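PDB 7JQY: Cif-like 1, which probably acts as an epoxide hydrolase of the alpha/beta-hydrolase fold, related to the Cif enzymes. Local coordinates for residues F194-L203 / N281-E289. The protein carries 1 engineered substitution. Numbering follows the deposited sequence.
Sequences FYKKRTHVAL and NTGHWLPDE
Trp285 lays its indole flat against the phenol ring of Tyr195 in a face-to-face stack, with the Tyr195 ring and the five-membered ring of Trp285 only 7° from parallel and their centroids 3.8 Å apart. On the opposite face of the indole lies CD2 of His284, while the Phe194 side chain runs roughly across that of Trp285 and the two rings meet edge to edge, Phe194 CE1 3.8 Å from Trp285 CH2. The indole is also pinned in its own rotation: Trp285 NE1 donates to Tyr195 O at 3.0 Å, an oxygen that also accepts from Arg198 N. At the far end of the phenol, Tyr195 OH donates to Asp288 OD2 (2.6 Å), reaching it from above the carboxylate plane; Arg65 and Tyr211 hold the other oxygen of Asp288.

Glu289 organises the loop beyond the helix. Its chain, extended beyond CG (chi2 -176°), carries OE1 to three backbone N-H groups: His200 N and Val201 N, each at 2.9 Å, and Gly283 N. OE2 accepts from Trp285 N, so one carboxylate, probably ionised, gathers the backbones of both segments. Alongside, His284 N bonds Arg198 O at 2.9 Å, and the CB atoms of Arg198 and His284 touch.

The contact joins the end of helix 187-198 and the loop that follows it, in the cap inserted between strands 140-146 and 250-255, to the loop after strand 274-279 and the short helix 286-289. His284, bonded through ND1 to Ser258 and lying near, without touching, what is probably the nucleophile elbow, where the engineered Ser123 probably stands in for the aspartate nucleophile, occupies a place consistent with the histidine of an alpha/beta-hydrolase catalytic triad.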
# COMPACT_ATOMS: atom_id res chain seq x y z
N PHE B 194 -12.94 -18.11 6.46
CA PHE B 194 -12.92 -19.56 6.36
C PHE B 194 -13.45 -20.21 7.64
O PHE B 194 -14.28 -21.13 7.59
CB PHE B 194 -11.49 -20.03 6.06
CG PHE B 194 -11.39 -21.47 5.71
CD1 PHE B 194 -11.34 -22.44 6.70
CD2 PHE B 194 -11.34 -21.87 4.38
CE1 PHE B 194 -11.25 -23.78 6.38
CE2 PHE B 194 -11.26 -23.21 4.04
CZ PHE B 194 -11.22 -24.17 5.04
N TYR B 195 -13.05 -19.69 8.77
CA TYR B 195 -13.45 -20.23 10.01
C TYR B 195 -14.90 -20.03 10.34
O TYR B 195 -15.56 -20.94 10.66
CB TYR B 195 -12.60 -19.62 11.13
CG TYR B 195 -11.96 -20.59 12.05
CD1 TYR B 195 -10.74 -21.10 11.79
CD2 TYR B 195 -12.56 -20.96 13.20
CE1 TYR B 195 -10.14 -21.98 12.64
CE2 TYR B 195 -11.97 -21.83 14.06
CZ TYR B 195 -10.75 -22.34 13.76
OH TYR B 195 -10.15 -23.19 14.61
N LYS B 196 -15.40 -18.82 10.19
CA LYS B 196 -16.76 -18.53 10.62
C LYS B 196 -17.80 -19.19 9.73
O LYS B 196 -18.88 -19.55 10.21
CB LYS B 196 -16.98 -17.02 10.66
CG LYS B 196 -16.23 -16.33 11.79
CD LYS B 196 -16.62 -14.88 11.82
CE LYS B 196 -15.48 -13.97 12.21
NZ LYS B 196 -16.02 -12.68 12.73
N LYS B 197 -17.49 -19.40 8.45
CA LYS B 197 -18.42 -20.08 7.56
C LYS B 197 -18.65 -21.53 7.96
O LYS B 197 -19.68 -22.10 7.61
CB LYS B 197 -17.91 -20.00 6.12
CG LYS B 197 -18.45 -18.82 5.36
CD LYS B 197 -17.78 -18.63 4.02
CE LYS B 197 -18.57 -17.61 3.21
NZ LYS B 197 -17.85 -16.32 3.11
N ARG B 198 -17.72 -22.13 8.70
CA ARG B 198 -17.81 -23.53 9.08
C ARG B 198 -18.10 -23.74 10.56
O ARG B 198 -18.23 -24.89 11.00
CB ARG B 198 -16.51 -24.25 8.70
CG ARG B 198 -16.26 -24.34 7.20
CD ARG B 198 -14.77 -24.66 6.88
NE ARG B 198 -14.59 -24.98 5.47
CZ ARG B 198 -14.57 -24.08 4.50
NH1 ARG B 198 -14.70 -22.78 4.77
NH2 ARG B 198 -14.44 -24.48 3.24
N THR B 199 -18.17 -22.67 11.35
CA THR B 199 -18.50 -22.83 12.75
C THR B 199 -20.01 -22.74 12.93
O THR B 199 -20.74 -22.23 12.07
CB THR B 199 -17.80 -21.77 13.61
OG1 THR B 199 -17.85 -22.15 14.99
CG2 THR B 199 -18.45 -20.40 13.45
N HIS B 200 -20.49 -23.30 14.03
CA HIS B 200 -21.88 -23.06 14.43
C HIS B 200 -21.97 -22.37 15.77
O HIS B 200 -22.86 -21.54 15.98
CB HIS B 200 -22.70 -24.36 14.46
CG HIS B 200 -24.15 -24.14 14.74
ND1 HIS B 200 -24.74 -24.48 15.94
CD2 HIS B 200 -25.12 -23.56 13.99
CE1 HIS B 200 -26.02 -24.15 15.91
NE2 HIS B 200 -26.27 -23.59 14.74
N VAL B 201 -21.09 -22.73 16.71
CA VAL B 201 -20.94 -21.99 17.95
C VAL B 201 -20.16 -20.72 17.65
O VAL B 201 -19.11 -20.75 16.99
CB VAL B 201 -20.22 -22.85 19.00
CG1 VAL B 201 -19.93 -22.04 20.27
CG2 VAL B 201 -21.06 -24.10 19.33
N ALA B 202 -20.67 -19.58 18.14
CA ALA B 202 -19.99 -18.31 17.95
C ALA B 202 -18.64 -18.31 18.67
O ALA B 202 -18.56 -18.61 19.86
CB ALA B 202 -20.86 -17.16 18.44
N LEU B 203 -17.58 -17.96 17.94
CA LEU B 203 -16.24 -17.86 18.49
C LEU B 203 -15.78 -16.40 18.53
O LEU B 203 -16.32 -15.53 17.84
CB LEU B 203 -15.26 -18.69 17.67
CG LEU B 203 -15.78 -20.10 17.40
CD1 LEU B 203 -15.01 -20.74 16.26
CD2 LEU B 203 -15.67 -20.92 18.66
N ASN B 281 -25.35 -29.49 18.09
CA ASN B 281 -25.26 -28.06 17.81
C ASN B 281 -23.81 -27.58 17.71
O ASN B 281 -23.43 -26.55 18.27
CB ASN B 281 -26.03 -27.26 18.86
CG ASN B 281 -27.54 -27.44 18.76
OD1 ASN B 281 -28.19 -27.84 19.72
ND2 ASN B 281 -28.09 -27.16 17.58
N THR B 282 -23.01 -28.30 16.93
CA THR B 282 -21.57 -28.06 16.83
C THR B 282 -21.16 -28.06 15.36
O THR B 282 -21.66 -28.86 14.57
CB THR B 282 -20.77 -29.14 17.57
OG1 THR B 282 -21.15 -29.14 18.96
CG2 THR B 282 -19.27 -28.89 17.45
N GLY B 283 -20.29 -27.12 15.01
CA GLY B 283 -19.83 -27.06 13.64
C GLY B 283 -18.58 -27.87 13.38
O GLY B 283 -18.35 -28.91 14.00
N HIS B 284 -17.71 -27.33 12.52
CA HIS B 284 -16.55 -28.04 12.01
C HIS B 284 -15.39 -28.07 12.99
O HIS B 284 -14.54 -28.96 12.88
CB HIS B 284 -16.11 -27.39 10.70
CG HIS B 284 -15.07 -28.15 9.95
ND1 HIS B 284 -15.34 -29.32 9.27
CD2 HIS B 284 -13.75 -27.89 9.75
CE1 HIS B 284 -14.23 -29.75 8.69
NE2 HIS B 284 -13.25 -28.91 8.97
N TRP B 285 -15.34 -27.16 13.96
CA TRP B 285 -14.16 -26.96 14.81
C TRP B 285 -14.44 -27.47 16.22
O TRP B 285 -14.66 -26.69 17.15
CB TRP B 285 -13.75 -25.47 14.84
CG TRP B 285 -13.81 -24.80 13.49
CD1 TRP B 285 -14.78 -23.94 13.04
CD2 TRP B 285 -12.84 -24.90 12.44
NE1 TRP B 285 -14.48 -23.52 11.77
CE2 TRP B 285 -13.30 -24.09 11.38
CE3 TRP B 285 -11.64 -25.61 12.29
CZ2 TRP B 285 -12.59 -23.97 10.17
CZ3 TRP B 285 -10.94 -25.49 11.09
CH2 TRP B 285 -11.43 -24.67 10.05
N LEU B 286 -14.37 -28.79 16.38
CA LEU B 286 -14.74 -29.39 17.66
C LEU B 286 -13.96 -28.84 18.84
O LEU B 286 -14.59 -28.48 19.85
CB LEU B 286 -14.62 -30.92 17.56
CG LEU B 286 -15.95 -31.66 17.75
CD1 LEU B 286 -15.71 -33.16 17.76
CD2 LEU B 286 -16.65 -31.22 19.03
N PRO B 287 -12.62 -28.75 18.81
CA PRO B 287 -11.91 -28.20 19.98
C PRO B 287 -12.26 -26.74 20.28
O PRO B 287 -12.21 -26.34 21.45
CB PRO B 287 -10.43 -28.36 19.61
CG PRO B 287 -10.41 -29.44 18.59
CD PRO B 287 -11.67 -29.25 17.80
N ASP B 288 -12.57 -25.93 19.27
CA ASP B 288 -12.97 -24.55 19.53
C ASP B 288 -14.41 -24.45 19.99
O ASP B 288 -14.73 -23.65 20.88
CB ASP B 288 -12.77 -23.69 18.28
CG ASP B 288 -11.32 -23.51 17.92
OD1 ASP B 288 -10.60 -22.76 18.62
OD2 ASP B 288 -10.89 -24.13 16.92
N GLU B 289 -15.31 -25.22 19.38
CA GLU B 289 -16.74 -25.00 19.55
C GLU B 289 -17.31 -25.72 20.76
O GLU B 289 -18.07 -25.13 21.53
CB GLU B 289 -17.49 -25.43 18.30
CG GLU B 289 -17.20 -24.58 17.09
CD GLU B 289 -18.05 -24.99 15.91
OE1 GLU B 289 -19.30 -24.97 16.02
OE2 GLU B 289 -17.44 -25.35 14.87